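TolA protein (Vibrio cholerae, PDB 4G7X) probably belongs to the Tol-Pal envelope system, its periplasmic C-terminal domain offering a docking surface to partner proteins. Local coordinates at residues Q41-S46 / P122-K127; Q57-N62 / A110-F115; K72-N77 / R100-T105; N77-P82 / L128-L133; T85-G90 / F115-D120. One frame throughout, in Å; residues are numbered along the deposited sequence. Where two conformers were deposited one is given.

Overall arrangement
The five contacts show how chemistry follows position in a small alpha/beta domain. Contact 1 lies at the surface, where the start of the long helix 38-62 meets the short helix 122-128 through a few methyl groups. Contact 2 uses the far end of that long helix, its centre about 22 Å from that of contact 1, and closes a partly buried seam with packing and a water. Contact 3 is buried and covalent, a disulfide joining strand 74-83 to helix 99-110. Contacts 4 and 5 build the antiparallel sheet itself with backbone hydrogen bonds. Contact 4 shares Asn77 with contact 3 and adds an asparagine network, whereas contact 5 shares Phe115 with contact 2 and relies on aliphatic cover.

Contact 1 (Q41-S46 / P122-K127); sequences QQFVTS and PDVVEK
Val44 faces helix 122-128 with both of its methyl groups, and the two branches find different company. With CG1 anti to the backbone N (chi1 174°), CG2 falls anti to the carbonyl carbon and reaches the turn formed by Asp123 and Val124, lying 4.0 Å from Val124 CG2 and 3.6 Å from Asp123 OD2. CG1 points further along the pair of helices, to Lys127, where it touches CG at 4.2 Å; the valine and the lysine side chain meet at about a right angle. The lysine then bends at its second torsion and carries its amine away from the contact. Val124 CG2 is shared: besides Val44 it meets the Phe43 ring obliquely, at 4.1 Å from CE2, again with the two side chains nearly perpendicular. This is plain helix-helix packing, in which the axes of segments 41-46 and 122-127 pass 9.6 Å apart at -44°. It is built from a small apolar patch, Val44 and Val124 with Phe43 beside them, between the first part of helix 38-62 and the short helix that leads into the last strand. The carboxylate of Asp123 brings OD2 against a methyl group of Val44 while its charge is met elsewhere, by a salt bridge from OD2 to NE of Arg40, one residue before the segment. Val124 also rests on Glu47 and on Pro118, and Phe43 on Gln121.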
# COMPACT_ATOMS: atom_id res chain seq x y z
N GLN B 41 -17.67 20.12 8.15
CA GLN B 41 -16.67 20.28 7.10
C GLN B 41 -15.34 20.79 7.64
O GLN B 41 -14.28 20.33 7.23
CB GLN B 41 -17.18 21.18 5.97
CG GLN B 41 -18.31 20.57 5.16
CD GLN B 41 -18.63 21.34 3.90
OE1 GLN B 41 -18.01 22.37 3.60
NE2 GLN B 41 -19.61 20.86 3.15
N GLN B 42 -15.41 21.75 8.57
CA GLN B 42 -14.21 22.28 9.23
C GLN B 42 -13.48 21.19 10.02
O GLN B 42 -12.25 21.09 9.96
CB GLN B 42 -14.56 23.45 10.15
CG GLN B 42 -15.02 24.68 9.38
CD GLN B 42 -15.24 25.89 10.25
OE1 GLN B 42 -15.26 25.81 11.48
NE2 GLN B 42 -15.41 27.04 9.60
N PHE B 43 -14.24 20.38 10.75
CA PHE B 43 -13.67 19.30 11.53
C PHE B 43 -12.98 18.27 10.64
O PHE B 43 -11.86 17.85 10.92
CB PHE B 43 -14.73 18.63 12.41
CG PHE B 43 -14.22 17.45 13.18
CD1 PHE B 43 -13.44 17.62 14.32
CD2 PHE B 43 -14.53 16.15 12.77
CE1 PHE B 43 -12.97 16.52 15.03
CE2 PHE B 43 -14.07 15.05 13.48
CZ PHE B 43 -13.29 15.24 14.61
N VAL B 44 -13.65 17.89 9.55
CA VAL B 44 -13.09 16.91 8.61
C VAL B 44 -11.79 17.44 7.98
O VAL B 44 -10.79 16.74 7.93
CB VAL B 44 -14.11 16.49 7.53
CG1 VAL B 44 -13.47 15.60 6.48
CG2 VAL B 44 -15.29 15.77 8.18
N THR B 45 -11.81 18.70 7.54
CA THR B 45 -10.63 19.31 6.94
C THR B 45 -9.46 19.33 7.94
O THR B 45 -8.32 18.99 7.58
CB THR B 45 -10.95 20.73 6.42
OG1 THR B 45 -11.98 20.63 5.42
CG2 THR B 45 -9.72 21.39 5.80
N SER B 46 -9.75 19.69 9.18
CA SER B 46 -8.74 19.70 10.24
C SER B 46 -8.16 18.31 10.49
O SER B 46 -6.94 18.15 10.58
CB SER B 46 -9.33 20.27 11.54
OG SER B 46 -8.35 20.39 12.55
N PRO B 122 -16.73 8.14 10.45
CA PRO B 122 -16.72 7.55 9.11
C PRO B 122 -16.47 8.54 7.97
O PRO B 122 -15.84 8.17 6.98
CB PRO B 122 -18.11 6.91 8.99
CG PRO B 122 -18.95 7.64 9.97
CD PRO B 122 -18.04 7.98 11.11
N ASP B 123 -16.94 9.77 8.12
CA ASP B 123 -16.73 10.79 7.09
C ASP B 123 -15.25 11.17 6.95
O ASP B 123 -14.78 11.42 5.84
CB ASP B 123 -17.63 12.03 7.31
CG ASP B 123 -17.49 12.64 8.70
OD1 ASP B 123 -16.81 12.07 9.58
OD2 ASP B 123 -18.09 13.71 8.92
N VAL B 124 -14.54 11.20 8.08
CA VAL B 124 -13.10 11.44 8.09
C VAL B 124 -12.36 10.25 7.47
O VAL B 124 -11.45 10.43 6.66
CB VAL B 124 -12.58 11.73 9.52
CG1 VAL B 124 -11.07 11.87 9.53
CG2 VAL B 124 -13.23 12.98 10.08
N VAL B 125 -12.76 9.04 7.85
CA VAL B 125 -12.16 7.81 7.31
C VAL B 125 -12.25 7.77 5.78
O VAL B 125 -11.29 7.38 5.11
CB VAL B 125 -12.76 6.54 7.97
CG1 VAL B 125 -12.24 5.27 7.29
CG2 VAL B 125 -12.43 6.51 9.45
N GLU B 126 -13.39 8.18 5.23
CA GLU B 126 -13.57 8.25 3.77
C GLU B 126 -12.50 9.07 3.06
O GLU B 126 -12.03 8.68 1.99
CB GLU B 126 -14.97 8.76 3.42
CG GLU B 126 -16.08 7.75 3.66
CD GLU B 126 -15.91 6.48 2.85
OE1 GLU B 126 -15.98 6.56 1.60
OE2 GLU B 126 -15.70 5.41 3.45
N LYS B 127 -12.11 10.20 3.64
CA LYS B 127 -11.06 11.04 3.08
C LYS B 127 -9.67 10.45 3.33
O LYS B 127 -8.79 10.53 2.47
CB LYS B 127 -11.15 12.47 3.62
CG LYS B 127 -12.39 13.23 3.20
CD LYS B 127 -12.45 13.41 1.69
CE LYS B 127 -13.66 14.24 1.27
NZ LYS B 127 -13.71 14.45 -0.20

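Contact 2 (Q57-N62 / A110-F115)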
# COMPACT_ATOMS: atom_id res chain seq x y z
N GLN B 57 4.86 11.46 8.73
CA GLN B 57 5.89 11.16 9.73
C GLN B 57 6.21 9.66 9.78
O GLN B 57 7.38 9.28 9.87
CB GLN B 57 5.47 11.69 11.12
CG GLN B 57 6.33 11.22 12.29
CD GLN B 57 7.74 11.79 12.28
OE1 GLN B 57 8.03 12.80 11.64
NE2 GLN B 57 8.64 11.13 13.00
N LEU B 58 5.18 8.82 9.72
CA LEU B 58 5.40 7.37 9.71
C LEU B 58 6.25 6.94 8.52
O LEU B 58 7.13 6.09 8.65
CB LEU B 58 4.07 6.61 9.72
CG LEU B 58 3.31 6.60 11.05
CD1 LEU B 58 1.90 6.07 10.86
CD2 LEU B 58 4.06 5.80 12.11
N ILE B 59 5.99 7.54 7.36
CA ILE B 59 6.76 7.24 6.15
C ILE B 59 8.19 7.75 6.30
O ILE B 59 9.15 7.03 6.01
CB ILE B 59 6.08 7.83 4.89
CG1 ILE B 59 4.71 7.17 4.68
CG2 ILE B 59 6.96 7.65 3.66
CD1 ILE B 59 3.78 7.95 3.78
N ARG B 60 8.34 8.98 6.78
CA ARG B 60 9.66 9.59 6.98
C ARG B 60 10.55 8.79 7.94
O ARG B 60 11.75 8.66 7.70
CB ARG B 60 9.52 11.04 7.47
CG ARG B 60 9.23 12.04 6.35
CD ARG B 60 9.38 13.48 6.82
NE ARG B 60 8.21 13.95 7.57
CZ ARG B 60 8.17 14.10 8.89
NH1 ARG B 60 7.06 14.53 9.47
NH2 ARG B 60 9.23 13.82 9.63
N GLN B 61 9.96 8.25 9.00
CA GLN B 61 10.69 7.43 9.97
C GLN B 61 11.32 6.18 9.36
O GLN B 61 12.34 5.69 9.84
CB GLN B 61 9.77 7.02 11.12
CG GLN B 61 9.55 8.11 12.16
CD GLN B 61 8.70 7.65 13.33
OE1 GLN B 61 8.93 8.05 14.47
NE2 GLN B 61 7.71 6.79 13.05
N ASN B 62 10.70 5.66 8.30
CA ASN B 62 11.17 4.44 7.64
C ASN B 62 12.07 4.73 6.45
O ASN B 62 12.71 3.83 5.91
CB ASN B 62 9.98 3.59 7.19
CG ASN B 62 9.20 3.02 8.36
OD1 ASN B 62 7.99 3.21 8.47
ND2 ASN B 62 9.89 2.31 9.24
N ALA B 110 5.89 0.73 2.26
CA ALA B 110 5.71 -0.71 2.43
C ALA B 110 6.16 -1.21 3.80
O ALA B 110 5.79 -2.32 4.21
CB ALA B 110 6.45 -1.46 1.33
N GLN B 111 6.94 -0.40 4.51
CA GLN B 111 7.48 -0.78 5.81
C GLN B 111 6.71 -0.22 7.01
O GLN B 111 7.02 -0.55 8.15
CB GLN B 111 8.96 -0.40 5.91
CG GLN B 111 9.90 -1.35 5.19
CD GLN B 111 11.33 -0.84 5.15
OE1 GLN B 111 11.57 0.36 5.10
NE2 GLN B 111 12.29 -1.76 5.18
N VAL B 112 5.70 0.61 6.74
CA VAL B 112 4.84 1.12 7.81
C VAL B 112 3.98 -0.03 8.32
O VAL B 112 3.33 -0.73 7.54
CB VAL B 112 3.96 2.29 7.31
CG1 VAL B 112 2.95 2.70 8.37
CG2 VAL B 112 4.83 3.48 6.93
N ASN B 113 3.99 -0.24 9.64
CA ASN B 113 3.22 -1.32 10.25
C ASN B 113 1.71 -1.14 10.11
O ASN B 113 1.00 -2.07 9.74
CB ASN B 113 3.59 -1.50 11.72
CG ASN B 113 4.94 -2.17 11.91
OD1 ASN B 113 5.44 -2.88 11.03
ND2 ASN B 113 5.55 -1.95 13.07
N SER B 114 1.24 0.07 10.41
CA SER B 114 -0.18 0.42 10.38
C SER B 114 -0.34 1.93 10.30
O SER B 114 0.53 2.67 10.76
CB SER B 114 -0.88 -0.12 11.63
OG SER B 114 -2.25 0.25 11.65
N PHE B 115 -1.45 2.38 9.72
CA PHE B 115 -1.78 3.80 9.66
C PHE B 115 -2.99 4.01 10.57
O PHE B 115 -4.00 3.34 10.38
CB PHE B 115 -2.13 4.20 8.23
CG PHE B 115 -1.00 4.04 7.25
CD1 PHE B 115 -0.20 5.12 6.91
CD2 PHE B 115 -0.75 2.80 6.64
CE1 PHE B 115 0.84 4.98 6.00
CE2 PHE B 115 0.29 2.66 5.73
CZ PHE B 115 1.08 3.75 5.41
O HOH W 1 12.94 2.02 3.91
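Val112 presses its methyl groups against the last turns of helix 38-62, and the packing is the main part of this contact. Its CG2, anti to the carbonyl carbon of its own residue, lies 4.3 Å from Leu58 CB and equally far from Ile59 CG1, so that this branch meets two successive residues of the helix. The same methyl also approaches the helix backbone, 3.9 Å from Leu58 O. The other branch, CG1, also lies near Leu58 and in addition rests over the ring of Phe115, 3.6 Å above its plane and displaced toward the rim: a CH-pi type of approach within the loop. Leu58 has a second contact further along, where its CD1 meets the carbonyl oxygen Ser114 O at 3.7 Å. The polar part of the contact is made through water. One water donates both to the carbonyl oxygen Asn62 O, at 2.7 Å, and to the side-chain oxygen OE1 of Gln111, whose extended chain brings its amide up to the end of the helix. Around this seam, Ile59 continues onto Ala108 and Val109 of helix 99-110 and onto Leu133 and Val135 of the last strand. The connection also meets a second protein chain, with Ala110 O accepting a hydrogen bond from a basic side chain of that chain. The seam ties the connection between helix 99-110 and strand 115-116 to the long helix, in a two-layer alpha/beta domain whose helices cover the sheet.

Contact 3 (K72-N77 / R100-T105); sequences KQCRVN and RLCAAT
Cys74 and Cys102 are joined covalently, SG to SG at 2.1 Å, and Cys74 is also the residue that loses most surface to the contact. The disulfide torsion is 113°, and the two cysteines approach it differently. On the strand, SG of Cys74 stands anti to the backbone N (chi1 -172°) and reaches across to the helix; on the helix, SG of Cys102 swings back beside its own backbone N (chi1 -74°) to meet it. The link therefore pins the beginning of strand 74-83 to the first turn of helix 99-110, and the axes of 100-105 and 74-77 come within 8.4 Å. Leu101, next in buried area, lies beside the disulfide and covers the chain just before the strand. Its CD2 rests 3.5 Å from Lys72 O and 3.9 Å from Lys72 CB, while its CG packs 4.3 Å from Cys74 CB. One helical turn later, Thr105 touches the same cysteine next to Leu101, its OG1 being 3.9 Å from Cys74 CB. That hydroxyl is already committed to its own helix, donating to Leu101 O, which also takes the backbone N-H of Thr105 from the opposite face of the carbonyl plane. The methyl CG2 of Thr105 meets Val76 CG1 at 4.2 Å. Both cysteines pack on Val94 of strand 86-95 and Val76 on Leu92, while Thr105 extends to Val135 of strand 130-135, so helix 99-110 lies across the inner face of the sheet at this end.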
# COMPACT_ATOMS: atom_id res chain seq x y z
N LYS B 72 14.68 17.50 -2.23
CA LYS B 72 13.82 16.75 -3.15
C LYS B 72 12.53 16.33 -2.46
O LYS B 72 12.45 16.32 -1.23
CB LYS B 72 14.55 15.51 -3.69
CG LYS B 72 15.88 15.78 -4.39
CD LYS B 72 15.71 16.56 -5.68
CE LYS B 72 17.06 16.84 -6.31
NZ LYS B 72 16.94 17.42 -7.67
N GLN B 73 11.51 16.01 -3.26
CA GLN B 73 10.22 15.57 -2.74
C GLN B 73 9.66 14.45 -3.61
O GLN B 73 10.04 14.31 -4.77
CB GLN B 73 9.22 16.74 -2.67
CG GLN B 73 9.61 17.84 -1.70
CD GLN B 73 8.56 18.93 -1.57
OE1 GLN B 73 7.63 19.01 -2.37
NE2 GLN B 73 8.70 19.77 -0.55
N CYS B 74 8.77 13.64 -3.03
CA CYS B 74 7.99 12.67 -3.79
C CYS B 74 6.54 12.85 -3.39
O CYS B 74 6.21 12.78 -2.20
CB CYS B 74 8.43 11.23 -3.52
SG CYS B 74 7.62 10.03 -4.62
N ARG B 75 5.69 13.12 -4.37
CA ARG B 75 4.26 13.25 -4.11
C ARG B 75 3.60 11.93 -4.44
O ARG B 75 3.79 11.37 -5.52
CB ARG B 75 3.64 14.38 -4.93
CG ARG B 75 4.12 15.78 -4.54
CD ARG B 75 3.16 16.88 -5.00
NE ARG B 75 2.73 16.73 -6.39
CZ ARG B 75 1.51 16.34 -6.77
NH1 ARG B 75 0.58 16.04 -5.87
NH2 ARG B 75 1.22 16.24 -8.07
N VAL B 76 2.82 11.43 -3.49
CA VAL B 76 2.17 10.13 -3.62
C VAL B 76 0.68 10.20 -3.28
O VAL B 76 0.22 11.13 -2.63
CB VAL B 76 2.84 9.05 -2.73
CG1 VAL B 76 4.29 8.84 -3.14
CG2 VAL B 76 2.72 9.41 -1.26
N ASN B 77 -0.06 9.21 -3.76
CA ASN B 77 -1.40 8.98 -3.28
C ASN B 77 -1.42 7.64 -2.56
O ASN B 77 -0.89 6.65 -3.07
CB ASN B 77 -2.40 8.98 -4.43
CG ASN B 77 -3.77 8.50 -4.01
OD1 ASN B 77 -4.09 7.32 -4.14
ND2 ASN B 77 -4.58 9.41 -3.48
N ARG B 100 14.84 8.71 -7.45
CA ARG B 100 15.49 7.95 -6.38
C ARG B 100 14.75 8.09 -5.05
O ARG B 100 14.56 7.11 -4.33
CB ARG B 100 16.98 8.31 -6.24
CG ARG B 100 17.84 7.73 -7.36
CD ARG B 100 19.28 8.20 -7.27
NE ARG B 100 19.41 9.65 -7.43
CZ ARG B 100 20.56 10.32 -7.34
NH1 ARG B 100 21.70 9.68 -7.09
NH2 ARG B 100 20.56 11.64 -7.50
N LEU B 101 14.29 9.30 -4.73
CA LEU B 101 13.51 9.50 -3.51
C LEU B 101 12.17 8.77 -3.60
O LEU B 101 11.71 8.21 -2.61
CB LEU B 101 13.30 10.98 -3.19
CG LEU B 101 12.43 11.34 -1.98
CD1 LEU B 101 12.91 10.70 -0.68
CD2 LEU B 101 12.38 12.84 -1.83
N CYS B 102 11.54 8.77 -4.78
CA CYS B 102 10.28 8.05 -4.93
C CYS B 102 10.44 6.54 -4.73
O CYS B 102 9.57 5.90 -4.14
CB CYS B 102 9.60 8.38 -6.25
SG CYS B 102 8.86 10.03 -6.26
N ALA B 103 11.56 5.97 -5.19
CA ALA B 103 11.83 4.54 -4.99
C ALA B 103 12.00 4.23 -3.51
O ALA B 103 11.45 3.25 -3.00
CB ALA B 103 13.06 4.12 -5.79
N ALA B 104 12.76 5.07 -2.81
CA ALA B 104 12.94 4.94 -1.36
C ALA B 104 11.62 5.12 -0.62
O ALA B 104 11.37 4.44 0.38
CB ALA B 104 13.98 5.94 -0.86
N THR B 105 10.78 6.03 -1.10
CA THR B 105 9.47 6.27 -0.51
C THR B 105 8.57 5.04 -0.62
O THR B 105 7.86 4.71 0.34
CB THR B 105 8.79 7.51 -1.14
OG1 THR B 105 9.58 8.67 -0.83
CG2 THR B 105 7.38 7.72 -0.60

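Contact 4 (N77-P82 / L128-L133)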
# COMPACT_ATOMS: atom_id res chain seq x y z
N ASN B 77 -0.06 9.21 -3.76
CA ASN B 77 -1.40 8.98 -3.28
C ASN B 77 -1.42 7.64 -2.56
O ASN B 77 -0.89 6.65 -3.07
CB ASN B 77 -2.40 8.98 -4.43
CG ASN B 77 -3.77 8.50 -4.01
OD1 ASN B 77 -4.09 7.32 -4.14
ND2 ASN B 77 -4.58 9.41 -3.48
N LEU B 78 -2.01 7.64 -1.37
CA LEU B 78 -2.24 6.42 -0.59
C LEU B 78 -3.70 6.02 -0.66
O LEU B 78 -4.58 6.85 -0.43
CB LEU B 78 -1.89 6.64 0.88
CG LEU B 78 -0.44 6.57 1.36
CD1 LEU B 78 0.38 7.68 0.73
CD2 LEU B 78 -0.42 6.66 2.88
N LYS B 79 -3.94 4.76 -0.97
CA LYS B 79 -5.25 4.17 -0.75
C LYS B 79 -5.10 3.18 0.39
O LYS B 79 -4.25 2.28 0.34
CB LYS B 79 -5.83 3.56 -2.03
CG LYS B 79 -6.21 4.66 -3.02
CD LYS B 79 -6.78 4.16 -4.33
CE LYS B 79 -7.38 5.32 -5.11
NZ LYS B 79 -6.37 6.33 -5.52
N LEU B 80 -5.88 3.40 1.45
CA LEU B 80 -5.74 2.65 2.69
C LEU B 80 -6.97 1.80 2.92
O LEU B 80 -8.08 2.20 2.57
CB LEU B 80 -5.55 3.62 3.87
CG LEU B 80 -4.32 4.52 3.87
CD1 LEU B 80 -4.35 5.42 5.09
CD2 LEU B 80 -3.03 3.70 3.83
N ILE B 81 -6.76 0.63 3.52
CA ILE B 81 -7.83 -0.32 3.79
C ILE B 81 -8.03 -0.44 5.30
O ILE B 81 -7.11 -0.86 6.00
CB ILE B 81 -7.53 -1.71 3.19
CG1 ILE B 81 -7.29 -1.63 1.67
CG2 ILE B 81 -8.66 -2.68 3.51
CD1 ILE B 81 -6.71 -2.89 1.05
N PRO B 82 -9.22 -0.05 5.81
CA PRO B 82 -9.49 -0.19 7.24
C PRO B 82 -9.26 -1.62 7.72
O PRO B 82 -9.75 -2.57 7.11
CB PRO B 82 -10.96 0.22 7.35
CG PRO B 82 -11.15 1.18 6.22
CD PRO B 82 -10.32 0.62 5.10
N LEU B 128 -9.47 9.86 4.51
CA LEU B 128 -8.18 9.26 4.87
C LEU B 128 -7.83 8.01 4.05
O LEU B 128 -6.64 7.70 3.89
CB LEU B 128 -8.11 8.94 6.37
CG LEU B 128 -8.14 10.15 7.31
CD1 LEU B 128 -8.02 9.70 8.76
CD2 LEU B 128 -7.06 11.16 6.96
N LYS B 129 -8.85 7.33 3.53
CA LYS B 129 -8.66 6.12 2.73
C LYS B 129 -8.13 6.41 1.32
O LYS B 129 -7.75 5.49 0.61
CB LYS B 129 -9.96 5.34 2.63
CG LYS B 129 -10.30 4.53 3.87
CD LYS B 129 -11.73 4.00 3.79
CE LYS B 129 -11.91 3.14 2.55
NZ LYS B 129 -13.28 2.56 2.49
N ASN B 130 -8.14 7.68 0.93
CA ASN B 130 -7.67 8.10 -0.40
C ASN B 130 -7.02 9.47 -0.27
O ASN B 130 -7.68 10.50 -0.45
CB ASN B 130 -8.85 8.12 -1.39
CG ASN B 130 -8.43 8.44 -2.81
OD1 ASN B 130 -7.25 8.51 -3.14
ND2 ASN B 130 -9.42 8.63 -3.68
N ILE B 131 -5.73 9.47 0.06
CA ILE B 131 -5.07 10.69 0.53
C ILE B 131 -3.76 10.99 -0.21
O ILE B 131 -2.92 10.11 -0.41
CB ILE B 131 -4.85 10.63 2.07
CG1 ILE B 131 -4.35 11.97 2.61
CG2 ILE B 131 -3.94 9.47 2.47
CD1 ILE B 131 -4.41 12.10 4.12
N ASN B 132 -3.61 12.24 -0.62
CA ASN B 132 -2.38 12.72 -1.24
C ASN B 132 -1.41 13.24 -0.20
O ASN B 132 -1.79 14.04 0.67
CB ASN B 132 -2.67 13.81 -2.27
CG ASN B 132 -3.52 13.33 -3.42
OD1 ASN B 132 -3.45 12.16 -3.82
ND2 ASN B 132 -4.33 14.23 -3.98
N LEU B 133 -0.17 12.78 -0.27
CA LEU B 133 0.87 13.18 0.67
C LEU B 133 2.14 13.62 -0.06
O LEU B 133 2.42 13.16 -1.16
CB LEU B 133 1.22 12.04 1.63
CG LEU B 133 0.11 11.38 2.47
CD1 LEU B 133 0.69 10.22 3.26
CD2 LEU B 133 -0.57 12.37 3.40
O HOH W 2 -7.62 8.63 -6.57
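The strand pair 77-82 and 130-133 is antiparallel, with Leu78 and Ile131 a hydrogen-bonded pair joined from N to O in both directions and flanked by the non-hydrogen-bonded pairs Asn77-Asn132 and Lys79-Asn130; Leu80 N adds a bond to Lys129 O. Asn77 is buried, and its amide is held at both ends. ND2 gives one bond to Asn130 OD1 at 2.8 Å, almost straight in line with that carbonyl, and another to Asn132 OD1 at 3.0 Å, from above that carbonyl plane. Both acceptors lie in the amide plane of Asn77, while the partner amides are turned 90° and 68° to it. Asn77 OD1 in turn accepts Lys79 NZ at 2.8 Å, so three bonds fix its rotation; the same amine makes a weak bond to Asn130 OD1. On the opposite face, Leu78 CD1 packs 3.6 Å from Leu133 CD1, and Leu78 CB lies 3.8 Å from Ile131 CG2. Pro82 covers the aliphatic chain of Lys129, whose NZ finds its partner outside the contact, an acidic side chain of another protein chain. The leucine face is covered by helix 38-62, through Tyr55 and Thr56, and by Phe115; strand 86-95 pairs along the other edge of strand 74-83.

Contact 5 (T85-G90 / F115-D120)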
# COMPACT_ATOMS: atom_id res chain seq x y z
N THR B 85 -8.73 -1.46 14.13
CA THR B 85 -8.85 -0.07 14.60
C THR B 85 -8.04 0.93 13.77
O THR B 85 -8.22 2.14 13.90
CB THR B 85 -8.44 0.07 16.09
OG1 THR B 85 -7.09 -0.40 16.27
CG2 THR B 85 -9.38 -0.72 17.00
N GLY B 86 -7.16 0.41 12.91
CA GLY B 86 -6.34 1.26 12.04
C GLY B 86 -6.55 0.92 10.58
O GLY B 86 -7.63 0.49 10.19
N ALA B 87 -5.52 1.12 9.78
CA ALA B 87 -5.59 0.85 8.35
C ALA B 87 -4.26 0.33 7.83
O ALA B 87 -3.20 0.68 8.36
CB ALA B 87 -6.00 2.11 7.59
N LEU B 88 -4.32 -0.51 6.80
CA LEU B 88 -3.12 -0.96 6.12
C LEU B 88 -3.09 -0.40 4.71
O LEU B 88 -4.12 0.05 4.19
CB LEU B 88 -3.05 -2.49 6.07
CG LEU B 88 -3.09 -3.26 7.40
CD1 LEU B 88 -2.83 -4.73 7.13
CD2 LEU B 88 -2.11 -2.73 8.44
N LEU B 89 -1.91 -0.43 4.10
CA LEU B 89 -1.74 0.00 2.72
C LEU B 89 -2.54 -0.88 1.76
O LEU B 89 -2.45 -2.11 1.81
CB LEU B 89 -0.26 -0.02 2.34
CG LEU B 89 0.10 0.42 0.92
CD1 LEU B 89 -0.16 1.91 0.72
CD2 LEU B 89 1.55 0.06 0.63
N GLY B 90 -3.32 -0.23 0.90
CA GLY B 90 -3.99 -0.89 -0.22
C GLY B 90 -3.21 -0.69 -1.50
O GLY B 90 -2.83 -1.66 -2.16
N PHE B 115 -1.45 2.38 9.72
CA PHE B 115 -1.78 3.80 9.66
C PHE B 115 -2.99 4.01 10.57
O PHE B 115 -4.00 3.34 10.38
CB PHE B 115 -2.13 4.20 8.23
CG PHE B 115 -1.00 4.04 7.25
CD1 PHE B 115 -0.20 5.12 6.91
CD2 PHE B 115 -0.75 2.80 6.64
CE1 PHE B 115 0.84 4.98 6.00
CE2 PHE B 115 0.29 2.66 5.73
CZ PHE B 115 1.08 3.75 5.41
N PRO B 116 -2.89 4.93 11.54
CA PRO B 116 -4.01 5.12 12.47
C PRO B 116 -5.25 5.73 11.82
O PRO B 116 -5.13 6.49 10.85
CB PRO B 116 -3.44 6.08 13.53
CG PRO B 116 -1.95 6.00 13.39
CD PRO B 116 -1.72 5.73 11.93
N LEU B 117 -6.42 5.39 12.35
CA LEU B 117 -7.69 5.99 11.96
C LEU B 117 -8.45 6.46 13.19
O LEU B 117 -8.30 5.87 14.27
CB LEU B 117 -8.56 4.99 11.19
CG LEU B 117 -8.17 4.58 9.77
CD1 LEU B 117 -9.10 3.46 9.31
CD2 LEU B 117 -8.22 5.74 8.80
N PRO B 118 -9.28 7.51 13.05
CA PRO B 118 -10.11 7.92 14.18
C PRO B 118 -11.24 6.93 14.44
O PRO B 118 -11.73 6.29 13.50
CB PRO B 118 -10.68 9.27 13.72
CG PRO B 118 -10.68 9.19 12.24
CD PRO B 118 -9.46 8.39 11.88
N LYS B 119 -11.65 6.81 15.70
CA LYS B 119 -12.75 5.93 16.07
C LYS B 119 -14.10 6.62 15.84
O LYS B 119 -14.29 7.77 16.24
CB LYS B 119 -12.62 5.48 17.52
N ASP B 120 -15.01 5.91 15.18
CA ASP B 120 -16.38 6.37 14.94
C ASP B 120 -16.47 7.75 14.25
O ASP B 120 -17.29 8.59 14.62
CB ASP B 120 -17.21 6.35 16.23
O HOH W 3 -5.93 3.68 14.83
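Ala87 O receives the backbone N-H of Phe115 at 2.8 Å, nearly straight (171°), and takes a second, weak hydrogen bond from the hydroxyl of Ser114 just before the segment. The Phe115 ring brings its edge to the same oxygen, which lies near the ring plane, 3.7 Å from CD2. The return bond, Ala87 N to Phe115 O, is also 2.8 Å long but more bent, at 130°. Together the two bonds define an antiparallel hydrogen-bonded pair. The strand 115-116 is in this way added to the edge of strand 86-95, as the outermost strand of this chain on that side, short and weakly bonded, and the chain beyond it leaves as a loop toward helix 122-128. That loop remains close through Leu117, whose CG is anti to its carbonyl carbon (chi1 -71°). This places CD1 over the backbone, 3.4 Å from Gly86 O, and within 3.8 Å of Ala87 CB. A water links the two segments next, donating to Thr85 O and accepting the backbone N-H of Leu117 at 3.1 Å. At the other end the ring comes within 4.4 Å of Leu89 CB through its CE2. Leu117 also packs on Leu128, whereas Pro116 O accepts from the hydroxyl of Tyr55 on helix 38-62. Beyond the pair, Gly90 makes backbone hydrogen bonds to a second protein, which also packs on Leu88 and Leu89.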